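Long-range contacts in alpha,alpha-trehalose-phosphate synthase (UDP-forming) (Burkholderia xenovorans, PDB 5V0T), which is a family 20 glycosyltransferase of the GT-B fold, with two Rossmann-like domains facing each other across a cleft that holds UDP and 6-O-phosphono-alpha-D-glucopyranose: residues Y385-Q389 / H442-M446; P166-S170 / D199-D205; I246-K251 / A360-R364; V183-F189 / A227-L232; A102-Y107 / A175-H179. Where two conformers were deposited one is given. Residues are numbered along the deposited sequence.

Contact 1: Y385-Q389 / H442-M446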
# COMPACT_ATOMS: atom_id res chain seq x y z
N TYR A 385 7.55 4.14 -10.09
CA TYR A 385 8.17 5.34 -10.67
C TYR A 385 9.61 5.05 -11.10
O TYR A 385 10.01 5.37 -12.22
CB TYR A 385 8.14 6.52 -9.68
CG TYR A 385 8.95 7.68 -10.20
CD1 TYR A 385 8.41 8.56 -11.13
CD2 TYR A 385 10.29 7.85 -9.83
CE1 TYR A 385 9.18 9.61 -11.67
CE2 TYR A 385 11.07 8.88 -10.37
CZ TYR A 385 10.50 9.76 -11.28
OH TYR A 385 11.25 10.79 -11.81
N VAL A 386 10.39 4.42 -10.22
CA VAL A 386 11.77 4.13 -10.57
C VAL A 386 11.83 3.17 -11.77
O VAL A 386 12.62 3.37 -12.70
CB VAL A 386 12.52 3.55 -9.36
CG1 VAL A 386 13.86 2.98 -9.80
CG2 VAL A 386 12.69 4.63 -8.28
N SER A 387 10.99 2.13 -11.74
CA SER A 387 10.99 1.12 -12.79
C SER A 387 10.63 1.70 -14.16
O SER A 387 11.09 1.18 -15.18
CB SER A 387 10.00 0.00 -12.44
OG SER A 387 10.39 -0.71 -11.28
N ALA A 388 9.80 2.74 -14.19
CA ALA A 388 9.34 3.29 -15.46
C ALA A 388 10.42 4.10 -16.19
O ALA A 388 10.28 4.36 -17.39
CB ALA A 388 8.11 4.18 -15.23
N GLN A 389 11.48 4.51 -15.48
CA GLN A 389 12.40 5.51 -16.02
C GLN A 389 13.16 4.99 -17.23
O GLN A 389 13.46 3.79 -17.35
CB GLN A 389 13.39 5.97 -14.94
CG GLN A 389 12.72 6.73 -13.80
CD GLN A 389 11.82 7.83 -14.33
OE1 GLN A 389 12.29 8.77 -14.99
NE2 GLN A 389 10.51 7.72 -14.07
N HIS A 442 19.46 5.48 -10.27
CA HIS A 442 18.50 4.61 -10.93
C HIS A 442 19.06 3.21 -11.11
O HIS A 442 18.36 2.21 -10.88
CB HIS A 442 18.11 5.21 -12.28
CG HIS A 442 17.15 4.36 -13.05
ND1 HIS A 442 17.51 3.66 -14.17
CD2 HIS A 442 15.83 4.11 -12.85
CE1 HIS A 442 16.46 3.01 -14.64
NE2 HIS A 442 15.43 3.26 -13.86
N ARG A 443 20.33 3.11 -11.52
CA ARG A 443 20.95 1.81 -11.71
C ARG A 443 20.94 0.99 -10.43
O ARG A 443 20.52 -0.17 -10.41
CB ARG A 443 22.38 2.00 -12.23
CG ARG A 443 22.90 0.89 -13.10
CD ARG A 443 23.91 1.47 -14.10
NE ARG A 443 24.79 2.46 -13.48
CZ ARG A 443 25.16 3.60 -14.06
NH1 ARG A 443 24.72 3.91 -15.28
NH2 ARG A 443 25.96 4.44 -13.41
N ASP A 444 21.38 1.60 -9.32
CA ASP A 444 21.39 0.88 -8.05
C ASP A 444 19.99 0.42 -7.66
O ASP A 444 19.81 -0.70 -7.19
CB ASP A 444 21.98 1.76 -6.94
CG ASP A 444 23.40 2.19 -7.22
OD1 ASP A 444 24.09 1.51 -8.02
OD2 ASP A 444 23.83 3.21 -6.64
N MET A 445 18.99 1.28 -7.84
CA MET A 445 17.65 0.89 -7.42
C MET A 445 17.10 -0.23 -8.30
O MET A 445 16.41 -1.12 -7.80
CB MET A 445 16.73 2.10 -7.41
CG MET A 445 17.08 3.07 -6.29
SD MET A 445 15.88 4.38 -6.08
CE MET A 445 16.24 5.44 -7.47
N MET A 446 17.39 -0.20 -9.60
CA MET A 446 16.90 -1.25 -10.49
C MET A 446 17.48 -2.61 -10.10
O MET A 446 16.78 -3.63 -10.15
CB MET A 446 17.24 -0.92 -11.95
CG MET A 446 16.35 0.19 -12.53
SD MET A 446 14.56 -0.15 -12.48
CE MET A 446 14.37 -1.25 -13.89
O HOH W 1 13.76 1.64 -15.66
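Val-386 wedges its two methyl groups against one flank of the helix that carries residues 442-446. CG2 packs on the thioether methyl of Met-445 (CG2 to CE, 3.7 Å), while CG1 lies 3.8 Å from CD2 of the His-442 ring and 4.2 Å from SD of Met-446. Met-445 points its CA-to-CB bond toward the partner; Met-446 starts sideways and folds back through an m, m, m rotamer, so that its SD comes to rest 3.8 Å from CA of Ser-387. The polar part of the contact belongs to His-442. Its NE2 lies 3.0 Å from the carbonyl O of Val-386, which sits near the ring plane, but the bond is weak because the N-H direction is strained (127°). Water 1 supplements it: it lies 2.9 Å from His-442 NE2 and donates to O of Ser-387 and O of Gln-389, each at 2.8 Å. His-442 NE2 thus meets the C-terminal end of helix 380-388 directly at Val-386 O, which also accepts Gln-389 N, and through the water at two later carbonyls. Gln-389 touches the ring most closely through CB, 3.6 Å from NE2; its amide folds back to Tyr-385 O (NE2 to O, 3.0 Å) and also bonds Gly-395. In the C-terminal Rossmann-like domain, helix 380-388 packs against both helix 435-451 and helix 243-252, whose Pro-243 and Ile-246 touch Ser-387, and it leads on toward strand 396-400.

Contact 2: P166-S170 / D199-D205; sequences PFPAS and DLRAFCD
Residues 166-169 are extended, with phi/psi running from -63/152 at Pro-166 through -94/118 at Phe-167 to -45/142 at Ala-169, the N-cap of helix 170-173, which Ser-170 (-54/-38) opens; residues 199-205 are regular alpha-helix. Both belong to the N-terminal Rossmann-like domain, where the loop after strand 159-162 crosses the helix that follows the adjacent parallel strand, 191-194. The register is set by Phe-167 CA to Asp-199 CA, 4.7 Å, and Ala-169 CA to Ala-202 CA, 4.8 Å. The small Ala-202 allows the close approach at Ala-169; its CB lies 3.4 Å from Phe-167 O and 3.3 Å from Pro-168 O. Phe-167 (chi1 t) turns its ring toward the helix. Phe-203 (also t) meets the ring's face with its edge in a T-shaped pair, centroids 5.7 Å apart and planes at 88°, and its CB sits over that face, 4.1 Å from the centroid. Phe-194 of the neighbouring strand joins both rings. Polar bonds close the two ends. Phe-167 N donates to Asp-199 OD1 (2.9 Å), while OD2 of Asp-199 is held by Thr-196. Water 2 accepts from Ser-170 N (2.9 Å) and donates to Asp-205 OD2 (2.7 Å), and Ser-170 OG, in the p rotamer, donates to the same OD2 at 2.8 Å.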
# COMPACT_ATOMS: atom_id res chain seq x y z
N PRO A 166 1.82 -0.75 7.85
CA PRO A 166 2.84 -0.87 8.89
C PRO A 166 2.29 -1.61 10.10
O PRO A 166 1.09 -1.60 10.37
CB PRO A 166 3.16 0.59 9.24
CG PRO A 166 2.64 1.40 8.10
CD PRO A 166 1.46 0.65 7.58
N PHE A 167 3.17 -2.29 10.84
CA PHE A 167 2.79 -2.69 12.19
C PHE A 167 3.27 -1.63 13.17
O PHE A 167 4.48 -1.40 13.27
CB PHE A 167 3.36 -4.05 12.58
CG PHE A 167 2.67 -4.65 13.78
CD1 PHE A 167 3.03 -4.27 15.07
CD2 PHE A 167 1.61 -5.54 13.62
CE1 PHE A 167 2.38 -4.81 16.17
CE2 PHE A 167 0.95 -6.08 14.72
CZ PHE A 167 1.34 -5.71 15.99
N PRO A 168 2.38 -0.96 13.89
CA PRO A 168 2.80 0.20 14.68
C PRO A 168 3.57 -0.21 15.93
O PRO A 168 3.42 -1.32 16.45
CB PRO A 168 1.48 0.87 15.06
CG PRO A 168 0.52 -0.31 15.17
CD PRO A 168 0.93 -1.18 13.99
N ALA A 169 4.41 0.71 16.39
CA ALA A 169 5.07 0.58 17.68
C ALA A 169 4.08 0.11 18.73
O ALA A 169 2.90 0.50 18.72
CB ALA A 169 5.68 1.93 18.08
N SER A 170 4.53 -0.76 19.64
CA SER A 170 3.61 -1.31 20.63
C SER A 170 2.87 -0.22 21.40
O SER A 170 1.67 -0.36 21.69
CB SER A 170 4.34 -2.25 21.59
OG SER A 170 5.30 -1.54 22.36
N ASP A 199 8.67 -3.18 11.21
CA ASP A 199 7.34 -3.74 11.46
C ASP A 199 7.44 -4.99 12.32
O ASP A 199 6.73 -5.13 13.32
CB ASP A 199 6.65 -4.06 10.13
CG ASP A 199 6.39 -2.82 9.31
OD1 ASP A 199 5.82 -1.86 9.86
OD2 ASP A 199 6.79 -2.79 8.12
N LEU A 200 8.33 -5.89 11.94
CA LEU A 200 8.54 -7.11 12.71
C LEU A 200 9.03 -6.80 14.12
O LEU A 200 8.59 -7.43 15.10
CB LEU A 200 9.54 -8.01 11.98
CG LEU A 200 9.97 -9.28 12.72
CD1 LEU A 200 8.79 -10.27 12.83
CD2 LEU A 200 11.17 -9.91 12.00
N ARG A 201 9.94 -5.83 14.25
CA ARG A 201 10.42 -5.44 15.57
C ARG A 201 9.28 -4.93 16.45
O ARG A 201 9.22 -5.24 17.65
CB ARG A 201 11.52 -4.38 15.42
CG ARG A 201 12.27 -4.05 16.71
CD ARG A 201 13.55 -3.24 16.43
NE ARG A 201 13.26 -1.90 15.90
CZ ARG A 201 13.66 -1.48 14.70
NH1 ARG A 201 14.36 -2.28 13.91
NH2 ARG A 201 13.36 -0.25 14.29
N ALA A 202 8.36 -4.13 15.87
CA ALA A 202 7.24 -3.61 16.64
C ALA A 202 6.33 -4.73 17.12
O ALA A 202 5.88 -4.72 18.27
CB ALA A 202 6.45 -2.59 15.81
N PHE A 203 6.06 -5.70 16.24
CA PHE A 203 5.29 -6.88 16.65
C PHE A 203 5.97 -7.59 17.82
O PHE A 203 5.33 -7.90 18.83
CB PHE A 203 5.10 -7.83 15.47
CG PHE A 203 4.47 -9.15 15.85
CD1 PHE A 203 3.10 -9.24 16.09
CD2 PHE A 203 5.25 -10.29 15.98
CE1 PHE A 203 2.52 -10.46 16.45
CE2 PHE A 203 4.68 -11.52 16.35
CZ PHE A 203 3.32 -11.60 16.59
N CYS A 204 7.28 -7.86 17.69
CA CYS A 204 7.98 -8.57 18.76
C CYS A 204 8.02 -7.75 20.05
O CYS A 204 7.94 -8.32 21.15
CB CYS A 204 9.40 -8.93 18.33
SG CYS A 204 9.44 -10.10 16.95
N ASP A 205 8.13 -6.43 19.93
CA ASP A 205 8.11 -5.57 21.11
C ASP A 205 6.79 -5.72 21.87
O ASP A 205 6.78 -5.79 23.10
CB ASP A 205 8.33 -4.12 20.68
CG ASP A 205 8.63 -3.19 21.84
OD1 ASP A 205 9.52 -3.52 22.65
OD2 ASP A 205 7.99 -2.13 21.94
O HOH W 2 7.41 -0.83 19.60

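Contact 3: I246-K251 / A360-R364; sequences IAELAK and AALFR
This is a close helix-helix contact built on alanines, in which helix 243-252 lies against helix 356-363 on the C-terminal Rossmann-like domain. Residues 246-251 and 360-363 have helical phi/psi, and Arg-364 has -65/-21. The nearest backbone approach, Ala-250 CA to Ala-361 CA, is just 3.9 Å, a distance that small side chains permit. Ala-250 CB lies 3.2 Å from the carbonyl O of Ala-360 and 4.1 Å from CB of Ala-360, which points toward the first helix; Ile-246 CG2 reaches that same Ala-360 CB at 4.4 Å. Water 3 joins the helices by donating to Ala-250 O (2.8 Å) and Ala-361 O (2.7 Å). Arg-364 points toward residues 246-251 with chi1, chi2 and chi3 all t, an extended chain that passes Ala-250 (CD to O, 3.7 Å; CD to CB, 3.9 Å). Its guanidinium then lies flat against Lys-251, whose CB stands over one face, 3.9 Å from CZ, and NH1 hydrogen-bonds Ala-388 O of helix 380-388. Across the two segments the direct contacts are thus van der Waals: shape brings the helices together, a shared water bridges one carbonyl of each helix, and the arginine's NH1 finds its hydrogen bond outside the two segments.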
# COMPACT_ATOMS: atom_id res chain seq x y z
N ILE A 246 7.42 -3.18 -15.83
CA ILE A 246 6.93 -1.80 -15.75
C ILE A 246 7.68 -0.92 -16.74
O ILE A 246 7.10 -0.00 -17.33
CB ILE A 246 7.07 -1.27 -14.31
CG1 ILE A 246 6.10 -2.00 -13.36
CG2 ILE A 246 6.85 0.24 -14.26
CD1 ILE A 246 6.54 -1.87 -11.92
N ALA A 247 8.98 -1.16 -16.90
CA ALA A 247 9.78 -0.38 -17.84
C ALA A 247 9.26 -0.54 -19.27
O ALA A 247 9.09 0.44 -20.00
CB ALA A 247 11.25 -0.80 -17.75
N GLU A 248 9.03 -1.78 -19.69
CA GLU A 248 8.51 -2.02 -21.03
C GLU A 248 7.14 -1.37 -21.21
O GLU A 248 6.86 -0.78 -22.26
CB GLU A 248 8.46 -3.52 -21.31
N LEU A 249 6.29 -1.46 -20.20
CA LEU A 249 4.98 -0.81 -20.25
C LEU A 249 5.12 0.71 -20.38
O LEU A 249 4.40 1.34 -21.16
CB LEU A 249 4.18 -1.17 -19.00
CG LEU A 249 2.67 -1.01 -18.97
CD1 LEU A 249 1.99 -1.70 -20.18
CD2 LEU A 249 2.14 -1.56 -17.66
N ALA A 250 6.02 1.31 -19.60
CA ALA A 250 6.22 2.75 -19.67
C ALA A 250 6.78 3.14 -21.03
O ALA A 250 6.40 4.18 -21.60
CB ALA A 250 7.18 3.20 -18.57
N LYS A 251 7.69 2.35 -21.56
CA LYS A 251 8.24 2.65 -22.88
C LYS A 251 7.18 2.50 -23.97
O LYS A 251 7.11 3.32 -24.89
CB LYS A 251 9.44 1.76 -23.17
CG LYS A 251 10.06 1.99 -24.56
CD LYS A 251 11.24 1.07 -24.79
CE LYS A 251 11.86 1.31 -26.16
NZ LYS A 251 13.33 1.11 -26.12
N ALA A 360 2.33 4.44 -15.72
CA ALA A 360 3.70 4.05 -16.02
C ALA A 360 4.28 4.89 -17.15
O ALA A 360 5.42 5.35 -17.06
CB ALA A 360 3.76 2.56 -16.37
N ALA A 361 3.51 5.09 -18.22
CA ALA A 361 3.97 5.92 -19.33
C ALA A 361 4.26 7.34 -18.87
O ALA A 361 5.27 7.93 -19.28
CB ALA A 361 2.94 5.93 -20.47
N LEU A 362 3.41 7.90 -18.00
CA LEU A 362 3.60 9.26 -17.51
C LEU A 362 4.78 9.34 -16.54
O LEU A 362 5.54 10.32 -16.56
CB LEU A 362 2.33 9.77 -16.83
CG LEU A 362 1.14 9.97 -17.78
CD1 LEU A 362 -0.12 10.29 -17.00
CD2 LEU A 362 1.44 11.08 -18.77
N PHE A 363 4.95 8.33 -15.68
CA PHE A 363 6.10 8.31 -14.78
C PHE A 363 7.39 8.53 -15.54
O PHE A 363 8.29 9.25 -15.09
CB PHE A 363 6.17 6.96 -14.03
CG PHE A 363 5.19 6.82 -12.87
CD1 PHE A 363 4.74 7.91 -12.17
CD2 PHE A 363 4.77 5.55 -12.48
CE1 PHE A 363 3.86 7.75 -11.09
CE2 PHE A 363 3.88 5.37 -11.41
CZ PHE A 363 3.43 6.48 -10.71
N ARG A 364 7.51 7.90 -16.72
CA ARG A 364 8.73 7.98 -17.53
C ARG A 364 9.00 9.40 -18.04
O ARG A 364 10.15 9.71 -18.37
CB ARG A 364 8.62 7.00 -18.71
CG ARG A 364 9.89 6.75 -19.56
CD ARG A 364 9.63 5.59 -20.52
NE ARG A 364 10.79 5.17 -21.32
CZ ARG A 364 11.59 4.15 -21.00
NH1 ARG A 364 11.40 3.45 -19.88
NH2 ARG A 364 12.61 3.84 -21.80
O HOH W 3 6.27 6.99 -21.66

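Contact 4: V183-F189 / A227-L232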
# COMPACT_ATOMS: atom_id res chain seq x y z
N VAL A 183 -3.86 -9.25 18.74
CA VAL A 183 -2.56 -9.91 18.65
C VAL A 183 -2.69 -11.39 18.96
O VAL A 183 -2.02 -12.23 18.35
CB VAL A 183 -1.54 -9.22 19.57
CG1 VAL A 183 -0.21 -9.99 19.54
CG2 VAL A 183 -1.31 -7.76 19.12
N GLU A 184 -3.56 -11.76 19.91
CA GLU A 184 -3.77 -13.18 20.15
C GLU A 184 -4.30 -13.88 18.91
O GLU A 184 -3.84 -14.97 18.55
CB GLU A 184 -4.72 -13.38 21.34
CG GLU A 184 -5.02 -14.85 21.60
CD GLU A 184 -5.81 -15.07 22.87
OE1 GLU A 184 -5.77 -16.20 23.39
OE2 GLU A 184 -6.48 -14.13 23.33
N ALA A 185 -5.25 -13.24 18.21
CA ALA A 185 -5.76 -13.80 16.96
C ALA A 185 -4.65 -13.97 15.93
O ALA A 185 -4.62 -14.98 15.21
CB ALA A 185 -6.88 -12.91 16.41
N LEU A 186 -3.72 -13.01 15.85
CA LEU A 186 -2.59 -13.15 14.95
C LEU A 186 -1.78 -14.41 15.24
O LEU A 186 -1.23 -15.02 14.32
CB LEU A 186 -1.67 -11.93 15.03
CG LEU A 186 -2.06 -10.64 14.32
CD1 LEU A 186 -1.03 -9.56 14.64
CD2 LEU A 186 -2.14 -10.86 12.80
N CYS A 187 -1.70 -14.80 16.51
CA CYS A 187 -0.92 -15.97 16.87
C CYS A 187 -1.60 -17.29 16.52
O CYS A 187 -0.99 -18.34 16.74
CB CYS A 187 -0.57 -15.92 18.36
SG CYS A 187 0.52 -14.50 18.78
N SER A 188 -2.81 -17.28 15.94
CA SER A 188 -3.35 -18.51 15.37
C SER A 188 -2.81 -18.81 13.98
O SER A 188 -3.04 -19.91 13.47
CB SER A 188 -4.87 -18.48 15.29
OG SER A 188 -5.46 -18.65 16.57
N PHE A 189 -2.14 -17.86 13.34
CA PHE A 189 -1.53 -18.14 12.05
C PHE A 189 -0.29 -19.02 12.24
O PHE A 189 0.34 -19.02 13.30
CB PHE A 189 -1.17 -16.83 11.35
CG PHE A 189 -2.36 -16.11 10.74
CD1 PHE A 189 -2.86 -16.50 9.50
CD2 PHE A 189 -2.97 -15.06 11.40
CE1 PHE A 189 -3.94 -15.86 8.93
CE2 PHE A 189 -4.07 -14.42 10.84
CZ PHE A 189 -4.55 -14.82 9.58
N ALA A 227 3.56 -17.14 22.50
CA ALA A 227 2.67 -16.20 23.16
C ALA A 227 1.26 -16.78 23.18
O ALA A 227 0.87 -17.50 22.26
CB ALA A 227 2.67 -14.83 22.47
N PHE A 228 0.52 -16.46 24.24
CA PHE A 228 -0.87 -16.89 24.39
C PHE A 228 -1.00 -18.40 24.30
O PHE A 228 -1.99 -18.92 23.77
CB PHE A 228 -1.78 -16.22 23.35
CG PHE A 228 -1.72 -14.73 23.36
CD1 PHE A 228 -2.41 -13.99 24.32
CD2 PHE A 228 -1.00 -14.05 22.38
CE1 PHE A 228 -2.36 -12.61 24.32
CE2 PHE A 228 -0.96 -12.67 22.37
CZ PHE A 228 -1.64 -11.94 23.34
N GLY A 229 0.01 -19.12 24.78
CA GLY A 229 0.02 -20.57 24.68
C GLY A 229 0.32 -21.13 23.31
O GLY A 229 0.36 -22.35 23.15
N ARG A 230 0.54 -20.29 22.31
CA ARG A 230 0.73 -20.76 20.95
C ARG A 230 2.18 -20.58 20.52
O ARG A 230 2.94 -19.80 21.11
CB ARG A 230 -0.22 -20.01 19.99
CG ARG A 230 -1.67 -20.07 20.47
CD ARG A 230 -2.67 -19.73 19.39
NE ARG A 230 -3.31 -20.93 18.87
CZ ARG A 230 -2.81 -21.66 17.87
NH1 ARG A 230 -1.67 -21.30 17.29
NH2 ARG A 230 -3.46 -22.74 17.46
N THR A 231 2.57 -21.35 19.51
CA THR A 231 3.89 -21.26 18.89
C THR A 231 3.72 -21.01 17.40
O THR A 231 2.94 -21.70 16.74
CB THR A 231 4.69 -22.56 19.10
OG1 THR A 231 4.88 -22.79 20.50
CG2 THR A 231 6.05 -22.45 18.43
N LEU A 232 4.45 -20.03 16.87
CA LEU A 232 4.33 -19.70 15.45
C LEU A 232 5.63 -19.04 15.01
O LEU A 232 6.60 -18.95 15.77
CB LEU A 232 3.12 -18.80 15.19
CG LEU A 232 3.14 -17.38 15.74
CD1 LEU A 232 2.29 -16.51 14.82
CD2 LEU A 232 2.63 -17.34 17.19
O HOH W 4 -4.40 -18.67 21.93
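A type I' turn puts a phenylalanine in a left-handed conformation here: Phe-228 has phi/psi of 56/34, and Gly-229 follows at 75/-1. The turn holds the ring of Phe-228 flat against the end of helix 179-186, with CB of Glu-184 almost directly above its centre (3.6 Å from the centroid, 3° off the normal), a CH-pi contact. Val-183 CG1 and Cys-187 SG meet the ring edge, at 4.0 Å from CE2 and 3.9 Å from CD2, the latter a sulfur-aromatic contact. Cys-187 is the pivot of the packing, since its CB also touches CD2 of Leu-232 at 3.7 Å. Arg-230 adds a weak hydrogen bond from NH1 to Cys-187 O (3.1 Å), its guanidinium face lying over Ser-188 CA, and water 4 donates both to Glu-184 OE1 (3.2 Å) and to Phe-228 O (3.0 Å). Ala-227 and Arg-230 bond each other reciprocally through their backbones, as in a two-residue beta-hairpin; this one joins strands 223-227 and 230-236 beside strand 191-194 of the N-terminal Rossmann-like sheet.

Contact 5: A102-Y107 / A175-H179; sequences ADLLQY and AVPPH. With FMT (formic acid), chain U; EDO (1,2-ethanediol), chain L.
Two surface loops of the N-terminal domain meet here through a proline-tyrosine CH-pi contact, one loop joining helices 79-98 and 109-126, the other joining helices 170-173 and 179-186. Residues 102-104 have helical phi/psi, and the chain then extends through Leu-105 (-56/129) and Tyr-107 (-135/133). Opposite, Val-176 to His-179 form a type I beta turn closed by His-179 N to Val-176 O, 2.9 Å, with Pro-178 as N-cap of helix 179-186. The CA atoms of Ala-102 and Ala-175 are 6.8 Å apart, those of Tyr-107 and Val-176 7.7 Å. In this Rossmann-like domain of the GT-B fold, Phe-89 and Phe-112 from helices 79-98 and 109-126 touch both Tyr-107 and Pro-178. Tyr-107 (chi1 t) receives Pro-177 CG over its face, 3.9 Å from the centroid, while its CE1 lies 3.5 Å from Pro-178 CD. Leu-105 (t, t) sets CD1 4.1 Å from Val-176 CG2 and 4.2 Å from Ala-175 CB. Tyr-107 N donates to O1 of formic acid (3.0 Å), and Ala-102 N to O2 of 1,2-ethanediol (3.2 Å), both probably from the crystallisation liquor.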
# COMPACT_ATOMS: atom_id res chain seq x y z
N ALA A 102 -3.59 8.14 15.90
CA ALA A 102 -4.55 7.88 16.97
C ALA A 102 -5.55 9.00 17.10
O ALA A 102 -6.68 8.77 17.56
CB ALA A 102 -3.81 7.64 18.29
N ASP A 103 -5.20 10.21 16.66
CA ASP A 103 -6.14 11.33 16.70
C ASP A 103 -7.36 11.08 15.82
O ASP A 103 -8.42 11.65 16.08
CB ASP A 103 -5.44 12.61 16.25
CG ASP A 103 -4.91 12.52 14.83
OD1 ASP A 103 -4.02 11.67 14.56
OD2 ASP A 103 -5.37 13.30 13.98
N LEU A 104 -7.21 10.31 14.75
CA LEU A 104 -8.33 10.00 13.86
C LEU A 104 -9.00 8.68 14.21
O LEU A 104 -10.10 8.41 13.71
CB LEU A 104 -7.85 9.95 12.40
CG LEU A 104 -7.24 11.23 11.81
CD1 LEU A 104 -6.71 10.98 10.39
CD2 LEU A 104 -8.23 12.40 11.83
N LEU A 105 -8.38 7.88 15.05
CA LEU A 105 -8.98 6.63 15.50
C LEU A 105 -10.36 6.88 16.12
O LEU A 105 -10.53 7.75 16.97
CB LEU A 105 -8.05 5.95 16.50
CG LEU A 105 -8.29 4.49 16.92
CD1 LEU A 105 -7.04 3.96 17.57
CD2 LEU A 105 -9.45 4.39 17.89
N GLN A 106 -11.34 6.13 15.65
CA GLN A 106 -12.61 6.00 16.35
C GLN A 106 -12.78 4.53 16.71
O GLN A 106 -12.27 3.64 16.02
CB GLN A 106 -13.77 6.48 15.50
CG GLN A 106 -13.76 7.98 15.28
CD GLN A 106 -14.75 8.41 14.21
OE1 GLN A 106 -15.34 7.57 13.53
NE2 GLN A 106 -14.93 9.72 14.07
N TYR A 107 -13.46 4.28 17.82
CA TYR A 107 -13.66 2.91 18.26
C TYR A 107 -15.12 2.75 18.66
O TYR A 107 -15.65 3.60 19.38
CB TYR A 107 -12.76 2.55 19.45
CG TYR A 107 -13.05 1.18 20.00
CD1 TYR A 107 -12.78 0.04 19.26
CD2 TYR A 107 -13.60 1.02 21.28
CE1 TYR A 107 -13.03 -1.22 19.75
CE2 TYR A 107 -13.87 -0.25 21.78
CZ TYR A 107 -13.57 -1.36 21.01
OH TYR A 107 -13.82 -2.62 21.47
N ALA A 175 -3.39 2.06 21.82
CA ALA A 175 -4.56 2.92 21.64
C ALA A 175 -5.76 2.16 21.08
O ALA A 175 -6.89 2.62 21.24
CB ALA A 175 -4.23 4.09 20.71
N VAL A 176 -5.54 1.03 20.42
CA VAL A 176 -6.64 0.20 19.93
C VAL A 176 -7.15 -0.61 21.11
O VAL A 176 -6.42 -1.49 21.59
CB VAL A 176 -6.18 -0.72 18.78
CG1 VAL A 176 -7.32 -1.60 18.28
CG2 VAL A 176 -5.60 0.10 17.62
N PRO A 177 -8.34 -0.35 21.63
CA PRO A 177 -8.74 -0.97 22.91
C PRO A 177 -8.66 -2.49 22.86
O PRO A 177 -8.11 -3.09 23.80
CB PRO A 177 -10.18 -0.45 23.11
CG PRO A 177 -10.12 0.92 22.49
CD PRO A 177 -9.32 0.67 21.21
N PRO A 178 -9.12 -3.18 21.77
CA PRO A 178 -8.94 -4.65 21.74
C PRO A 178 -7.59 -5.12 21.20
O PRO A 178 -7.53 -6.18 20.56
CB PRO A 178 -10.09 -5.11 20.83
CG PRO A 178 -10.28 -3.99 19.88
CD PRO A 178 -9.99 -2.73 20.66
N HIS A 179 -6.51 -4.38 21.47
CA HIS A 179 -5.19 -4.77 20.96
C HIS A 179 -4.82 -6.20 21.34
O HIS A 179 -4.24 -6.94 20.53
CB HIS A 179 -4.12 -3.77 21.45
CG HIS A 179 -4.09 -3.59 22.94
ND1 HIS A 179 -3.40 -4.44 23.78
CD2 HIS A 179 -4.66 -2.66 23.74
CE1 HIS A 179 -3.56 -4.05 25.03
NE2 HIS A 179 -4.32 -2.97 25.03
C FMT U . -13.53 6.67 20.02
O1 FMT U . -14.46 6.71 19.20
O2 FMT U . -13.14 7.62 20.71
C1 EDO L . 1.47 9.12 16.49
O1 EDO L . 2.20 10.22 17.06
C2 EDO L . 0.53 8.48 17.53
O2 EDO L . -0.61 7.88 16.90

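How the contacts relate
The five contacts fall into two groups, one in each Rossmann-like domain. Along the chain, contacts 5, 2 and 4 come first and belong to the N-terminal domain; contacts 2 and 5 interleave, as do contacts 2 and 4. Contacts 2 and 4, with centres 15 Å apart, merge where Leu-186 meets Phe-167 and Phe-203, while contact 5 adjoins contact 4 only in sequence, through helix 179-186. Contacts 3 and 1 follow in the C-terminal domain, centres 11 Å apart, and share bonds from Arg-364 to Ala-388 and from Gln-389 to Phe-363. Between the groups centres lie about 29 to 43 Å apart, without touching, so none of these five contacts bridges the two domains.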